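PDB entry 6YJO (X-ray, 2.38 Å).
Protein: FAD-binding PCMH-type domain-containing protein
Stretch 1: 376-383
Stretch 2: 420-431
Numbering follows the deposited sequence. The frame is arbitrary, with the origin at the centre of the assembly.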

ATOM      1  N   ALA A 376      -1.419  29.951   5.685  1.00 72.31           N
ATOM      2  CA  ALA A 376      -1.877  28.747   5.007  1.00 71.68           C
ATOM      3  C   ALA A 376      -1.698  27.506   5.880  1.00 69.49           C
ATOM      4  O   ALA A 376      -0.974  27.508   6.881  1.00 68.41           O
ATOM      5  CB  ALA A 376      -1.124  28.567   3.689  1.00 71.15           C
ATOM      6  N   ARG A 377      -2.374  26.433   5.474  1.00 67.58           N
ATOM      7  CA  ARG A 377      -2.290  25.154   6.169  1.00 64.00           C
ATOM      8  C   ARG A 377      -0.908  24.548   5.950  1.00 59.05           C
ATOM      9  O   ARG A 377      -0.496  24.323   4.805  1.00 57.61           O
ATOM     10  CB  ARG A 377      -3.385  24.222   5.654  1.00 64.73           C
ATOM     11  CG  ARG A 377      -3.800  23.097   6.598  1.00 64.09           C
ATOM     12  CD  ARG A 377      -4.968  22.323   5.992  1.00 63.26           C
ATOM     13  NE  ARG A 377      -5.285  21.079   6.691  1.00 60.74           N
ATOM     14  CZ  ARG A 377      -6.207  20.951   7.642  1.00 60.72           C
ATOM     15  NH1 ARG A 377      -6.914  21.995   8.049  1.00 61.13           N
ATOM     16  NH2 ARG A 377      -6.418  19.764   8.196  1.00 59.41           N
ATOM     17  N   HIS A 378      -0.188  24.295   7.044  1.00 57.10           N
ATOM     18  CA  HIS A 378       1.169  23.763   6.996  1.00 55.19           C
ATOM     19  C   HIS A 378       1.278  22.374   7.608  1.00 54.93           C
ATOM     20  O   HIS A 378       2.378  21.941   7.960  1.00 56.77           O
ATOM     21  CB  HIS A 378       2.126  24.711   7.717  1.00 54.00           C
ATOM     22  CG  HIS A 378       2.305  26.025   7.029  1.00 55.74           C
ATOM     23  ND1 HIS A 378       2.534  27.198   7.716  1.00 56.65           N
ATOM     24  CD2 HIS A 378       2.302  26.352   5.716  1.00 55.51           C
ATOM     25  CE1 HIS A 378       2.658  28.191   6.855  1.00 58.72           C
ATOM     26  NE2 HIS A 378       2.520  27.704   5.635  1.00 57.16           N
ATOM     27  N   THR A 379       0.163  21.667   7.743  1.00 54.31           N
ATOM     28  CA  THR A 379       0.129  20.385   8.446  1.00 52.62           C
ATOM     29  C   THR A 379       0.164  19.228   7.454  1.00 50.58           C
ATOM     30  O   THR A 379      -0.612  18.275   7.538  1.00 49.21           O
ATOM     31  CB  THR A 379      -1.104  20.321   9.345  1.00 55.26           C
ATOM     32  OG1 THR A 379      -1.045  19.142  10.162  1.00 57.17           O
ATOM     33  CG2 THR A 379      -2.393  20.327   8.520  1.00 53.96           C
ATOM     34  N   TRP A 380       1.097  19.310   6.502  1.00 48.98           N
ATOM     35  CA  TRP A 380       1.187  18.372   5.394  1.00 46.63           C
ATOM     36  C   TRP A 380       2.636  17.938   5.209  1.00 43.91           C
ATOM     37  O   TRP A 380       3.557  18.489   5.818  1.00 42.65           O
ATOM     38  CB  TRP A 380       0.658  18.995   4.094  1.00 47.08           C
ATOM     39  CG  TRP A 380       1.321  20.303   3.749  1.00 48.13           C
ATOM     40  CD1 TRP A 380       0.858  21.554   4.034  1.00 50.22           C
ATOM     41  CD2 TRP A 380       2.571  20.485   3.064  1.00 49.03           C
ATOM     42  NE1 TRP A 380       1.737  22.504   3.571  1.00 52.13           N
ATOM     43  CE2 TRP A 380       2.797  21.875   2.973  1.00 50.36           C
ATOM     44  CE3 TRP A 380       3.518  19.611   2.521  1.00 47.05           C
ATOM     45  CZ2 TRP A 380       3.930  22.409   2.360  1.00 49.40           C
ATOM     46  CZ3 TRP A 380       4.644  20.145   1.913  1.00 46.70           C
ATOM     47  CH2 TRP A 380       4.839  21.530   1.838  1.00 48.16           C
ATOM     48  N   TYR A 381       2.824  16.926   4.364  1.00 43.63           N
ATOM     49  CA  TYR A 381       4.140  16.534   3.875  1.00 43.69           C
ATOM     50  C   TYR A 381       3.939  15.734   2.594  1.00 42.34           C
ATOM     51  O   TYR A 381       2.828  15.304   2.277  1.00 40.65           O
ATOM     52  CB  TYR A 381       4.930  15.734   4.921  1.00 44.15           C
ATOM     53  CG  TYR A 381       4.364  14.370   5.232  1.00 46.71           C
ATOM     54  CD1 TYR A 381       4.650  13.276   4.423  1.00 48.30           C
ATOM     55  CD2 TYR A 381       3.553  14.168   6.341  1.00 48.21           C
ATOM     56  CE1 TYR A 381       4.136  12.023   4.706  1.00 49.31           C
ATOM     57  CE2 TYR A 381       3.035  12.920   6.632  1.00 49.19           C
ATOM     58  CZ  TYR A 381       3.328  11.853   5.814  1.00 50.63           C
ATOM     59  OH  TYR A 381       2.807  10.614   6.111  1.00 52.67           O
ATOM     60  N   ILE A 382       5.033  15.534   1.862  1.00 43.34           N
ATOM     61  CA  ILE A 382       4.990  14.882   0.557  1.00 44.05           C
ATOM     62  C   ILE A 382       6.144  13.893   0.448  1.00 44.37           C
ATOM     63  O   ILE A 382       7.278  14.202   0.827  1.00 45.06           O
ATOM     64  CB  ILE A 382       5.047  15.919  -0.585  1.00 45.92           C
ATOM     65  CG1 ILE A 382       3.814  16.826  -0.527  1.00 46.81           C
ATOM     66  CG2 ILE A 382       5.160  15.220  -1.942  1.00 46.62           C
ATOM     67  CD1 ILE A 382       3.828  17.975  -1.520  1.00 48.22           C
ATOM     68  N   LEU A 383       5.855  12.704  -0.082  1.00 44.67           N
ATOM     69  CA  LEU A 383       6.851  11.659  -0.297  1.00 44.48           C
ATOM     70  C   LEU A 383       6.855  11.290  -1.774  1.00 45.93           C
ATOM     71  O   LEU A 383       5.828  10.857  -2.311  1.00 45.96           O
ATOM     72  CB  LEU A 383       6.555  10.426   0.561  1.00 43.02           C
ATOM     73  CG  LEU A 383       6.560  10.623   2.078  1.00 42.20           C
ATOM     74  CD1 LEU A 383       6.333   9.303   2.794  1.00 40.87           C
ATOM     75  CD2 LEU A 383       7.857  11.261   2.528  1.00 43.36           C
ATOM     76  N   GLN A 420       3.180  10.716  -2.799  1.00 45.31           N
ATOM     77  CA  GLN A 420       2.174  10.645  -1.752  1.00 43.88           C
ATOM     78  C   GLN A 420       2.035  12.018  -1.117  1.00 43.52           C
ATOM     79  O   GLN A 420       3.036  12.645  -0.754  1.00 43.91           O
ATOM     80  CB  GLN A 420       2.516   9.603  -0.684  1.00 42.92           C
ATOM     81  CG  GLN A 420       1.351   9.332   0.253  1.00 45.59           C
ATOM     82  CD  GLN A 420       1.701   8.409   1.402  1.00 46.41           C
ATOM     83  OE1 GLN A 420       0.819   7.941   2.123  1.00 48.38           O
ATOM     84  NE2 GLN A 420       2.989   8.150   1.585  1.00 46.52           N
ATOM     85  N   PHE A 421       0.798  12.490  -1.006  1.00 43.65           N
ATOM     86  CA  PHE A 421       0.483  13.745  -0.338  1.00 44.35           C
ATOM     87  C   PHE A 421      -0.302  13.409   0.919  1.00 44.74           C
ATOM     88  O   PHE A 421      -1.336  12.739   0.841  1.00 46.05           O
ATOM     89  CB  PHE A 421      -0.335  14.669  -1.243  1.00 43.94           C
ATOM     90  CG  PHE A 421       0.203  14.795  -2.645  1.00 43.38           C
ATOM     91  CD1 PHE A 421       0.015  13.780  -3.571  1.00 43.06           C
ATOM     92  CD2 PHE A 421       0.864  15.943  -3.047  1.00 44.66           C
ATOM     93  CE1 PHE A 421       0.497  13.899  -4.863  1.00 43.59           C
ATOM     94  CE2 PHE A 421       1.345  16.069  -4.338  1.00 44.88           C
ATOM     95  CZ  PHE A 421       1.160  15.046  -5.247  1.00 44.68           C
ATOM     96  N   SER A 422       0.185  13.858   2.072  1.00 43.09           N
ATOM     97  CA  SER A 422      -0.491  13.619   3.336  1.00 44.51           C
ATOM     98  C   SER A 422      -0.729  14.930   4.074  1.00 45.48           C
ATOM     99  O   SER A 422      -0.045  15.935   3.855  1.00 45.23           O
ATOM    100  CB  SER A 422       0.306  12.657   4.227  1.00 44.95           C
ATOM    101  OG  SER A 422       0.298  11.346   3.686  1.00 45.98           O
ATOM    102  N   ASP A 423      -1.733  14.906   4.946  1.00 46.02           N
ATOM    103  CA  ASP A 423      -2.047  16.030   5.822  1.00 47.91           C
ATOM    104  C   ASP A 423      -2.548  15.455   7.134  1.00 49.47           C
ATOM    105  O   ASP A 423      -3.512  14.684   7.145  1.00 50.27           O
ATOM    106  CB  ASP A 423      -3.096  16.952   5.194  1.00 50.20           C
ATOM    107  CG  ASP A 423      -3.543  18.065   6.131  1.00 51.87           C
ATOM    108  OD1 ASP A 423      -4.031  17.764   7.244  1.00 52.23           O
ATOM    109  OD2 ASP A 423      -3.404  19.247   5.754  1.00 53.05           O
ATOM    110  N   HIS A 424      -1.889  15.814   8.231  1.00 51.50           N
ATOM    111  CA  HIS A 424      -2.295  15.315   9.536  1.00 55.30           C
ATOM    112  C   HIS A 424      -2.680  16.485  10.432  1.00 58.09           C
ATOM    113  O   HIS A 424      -2.120  16.663  11.518  1.00 59.07           O
ATOM    114  CB  HIS A 424      -1.177  14.470  10.159  1.00 55.16           C
ATOM    115  CG  HIS A 424      -0.887  13.202   9.408  1.00 57.57           C
ATOM    116  ND1 HIS A 424      -1.127  11.951   9.937  1.00 54.98           N
ATOM    117  CD2 HIS A 424      -0.389  12.995   8.166  1.00 55.03           C
ATOM    118  CE1 HIS A 424      -0.783  11.029   9.055  1.00 54.45           C
ATOM    119  NE2 HIS A 424      -0.333  11.636   7.971  1.00 54.46           N
ATOM    120  N   GLY A 425      -3.628  17.294   9.971  1.00 58.76           N
ATOM    121  CA  GLY A 425      -4.091  18.427  10.740  1.00 60.45           C
ATOM    122  C   GLY A 425      -5.489  18.233  11.281  1.00 61.37           C
ATOM    123  O   GLY A 425      -5.866  17.124  11.669  1.00 59.78           O
ATOM    124  N   ASN A 426      -6.266  19.311  11.295  1.00 64.65           N
ATOM    125  CA  ASN A 426      -7.593  19.321  11.896  1.00 68.52           C
ATOM    126  C   ASN A 426      -8.634  18.939  10.854  1.00 72.03           C
ATOM    127  O   ASN A 426      -8.619  19.462   9.735  1.00 70.51           O
ATOM    128  CB  ASN A 426      -7.901  20.700  12.486  1.00 70.56           C
ATOM    129  CG  ASN A 426      -9.384  20.927  12.696  1.00 72.85           C
ATOM    130  OD1 ASN A 426     -10.015  21.697  11.968  1.00 74.41           O
ATOM    131  ND2 ASN A 426      -9.953  20.245  13.683  1.00 73.44           N
ATOM    132  N   TYR A 427      -9.531  18.020  11.222  1.00 77.03           N
ATOM    133  CA  TYR A 427     -10.555  17.542  10.307  1.00 81.17           C
ATOM    134  C   TYR A 427     -11.947  17.515  10.916  1.00 90.86           C
ATOM    135  O   TYR A 427     -12.884  17.044  10.258  1.00 92.40           O
ATOM    136  CB  TYR A 427     -10.197  16.148   9.774  1.00 75.02           C
ATOM    137  CG  TYR A 427      -9.084  16.204   8.764  1.00 68.97           C
ATOM    138  CD1 TYR A 427      -7.757  16.134   9.163  1.00 66.57           C
ATOM    139  CD2 TYR A 427      -9.357  16.370   7.412  1.00 66.14           C
ATOM    140  CE1 TYR A 427      -6.730  16.203   8.244  1.00 63.76           C
ATOM    141  CE2 TYR A 427      -8.338  16.440   6.484  1.00 63.82           C
ATOM    142  CZ  TYR A 427      -7.027  16.357   6.905  1.00 62.11           C
ATOM    143  OH  TYR A 427      -6.013  16.429   5.981  1.00 59.46           O
ATOM    144  N   ALA A 428     -12.113  17.996  12.146  1.00 96.45           N
ATOM    145  CA  ALA A 428     -13.445  18.234  12.677  1.00101.64           C
ATOM    146  C   ALA A 428     -14.002  19.506  12.051  1.00102.82           C
ATOM    147  O   ALA A 428     -14.990  19.462  11.312  1.00102.53           O
ATOM    148  CB  ALA A 428     -13.409  18.346  14.201  1.00105.01           C
ATOM    149  N   THR A 429     -13.349  20.638  12.312  1.00104.47           N
ATOM    150  CA  THR A 429     -13.879  21.934  11.917  1.00106.84           C
ATOM    151  C   THR A 429     -13.337  22.435  10.582  1.00103.97           C
ATOM    152  O   THR A 429     -14.006  23.244   9.928  1.00105.98           O
ATOM    153  CB  THR A 429     -13.583  22.976  12.999  1.00109.63           C
ATOM    154  OG1 THR A 429     -12.210  23.369  12.920  1.00108.85           O
ATOM    155  CG2 THR A 429     -13.861  22.404  14.381  1.00111.30           C
ATOM    156  N   HIS A 430     -12.149  21.997  10.167  1.00102.47           N
ATOM    157  CA  HIS A 430     -11.523  22.460   8.931  1.00103.08           C
ATOM    158  C   HIS A 430     -11.060  21.278   8.095  1.00100.37           C
ATOM    159  O   HIS A 430      -9.915  21.201   7.645  1.00 98.80           O
ATOM    160  CB  HIS A 430     -10.365  23.409   9.227  1.00103.65           C
ATOM    161  CG  HIS A 430     -10.779  24.656   9.942  1.00105.94           C
ATOM    162  ND1 HIS A 430     -10.385  24.942  11.231  1.00105.73           N
ATOM    163  CD2 HIS A 430     -11.575  25.681   9.556  1.00107.65           C
ATOM    164  CE1 HIS A 430     -10.912  26.096  11.605  1.00108.28           C
ATOM    165  NE2 HIS A 430     -11.639  26.564  10.606  1.00109.40           N
ATOM    166  N   ALA A 431     -11.968  20.327   7.870  1.00 99.71           N
ATOM    167  CA  ALA A 431     -11.624  19.163   7.060  1.00 95.78           C
ATOM    168  C   ALA A 431     -11.482  19.520   5.588  1.00 91.64           C
ATOM    169  O   ALA A 431     -10.625  18.956   4.900  1.00 91.02           O
ATOM    170  CB  ALA A 431     -12.675  18.070   7.240  1.00 98.18           C
TER

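The two stretches form an antiparallel pair of β-strands, extended at one end by an arginine that binds an aspartate and the loop beyond it. Strand 380-383 runs beside strand 420-423, with 163° between their N-to-C directions. Together the stretches bury 684 Å², both sides summed.

The backbone shows the usual alternation of antiparallel pairs. Tyr381 and Ser422 bond in both directions: Tyr381 N donates to Ser422 O at 3.1 Å, and Ser422 N to Tyr381 O at 3.0 Å. Leu383 and Gln420 repeat the pattern, with Leu383 N to Gln420 O at 2.9 Å and Gln420 N to Leu383 O at 2.7 Å. Trp380 with Asp423 and Ile382 with Phe421 are the non-hydrogen-bonded pairs. Their backbones still come close, and the CA of Ile382 makes a CA-H...O contact with Gln420 O at 3.2 Å. Past the strand, His424 N donates to Thr379 O at 2.9 Å, so the backbone pairing continues into the loop.

Side chains alternate between the two faces. On one face, Ile382 CD1 meets Phe421 CD2 at 3.9 Å, an apolar contact. Trp380 starts on this face, but its indole leads away from the other stretch. On the other face, Ser422 CB lies over the Tyr381 ring, 3.8 Å from the ring centroid, in a CH-π contact. The His424 ring is near parallel to the Tyr381 ring, but the two are slid apart and barely overlap. Leu383 CD1 lies 3.7 Å from Gln420 NE2, so the leucine packs against the amide end of the glutamine.

Arg377 makes the main polar contact. Its extended side chain reaches Asp423, and opposite charges meet in a salt bridge. NE donates to Asp423 OD2 at 2.8 Å, and NH2 to Asp423 OD1 at 3.3 Å. NH2 also donates to the backbone Asn426 O at 2.7 Å, which ties the arginine to the loop. These acceptors lie near the guanidinium plane, where the N-H groups point. NH2 sits over a face of the Tyr427 ring, but the CZ of Arg377 is 5.0 Å from the ring centroid, so any cation-π attraction is weak.

Asp423 also organizes its own stretch. Its OD1 accepts from Tyr427 OH at 2.7 Å and from Gly425 N at 2.8 Å. Gly425 fits closely here: a CB at its ideal position would lie 2.2 Å from Thr379 CG2, a clash.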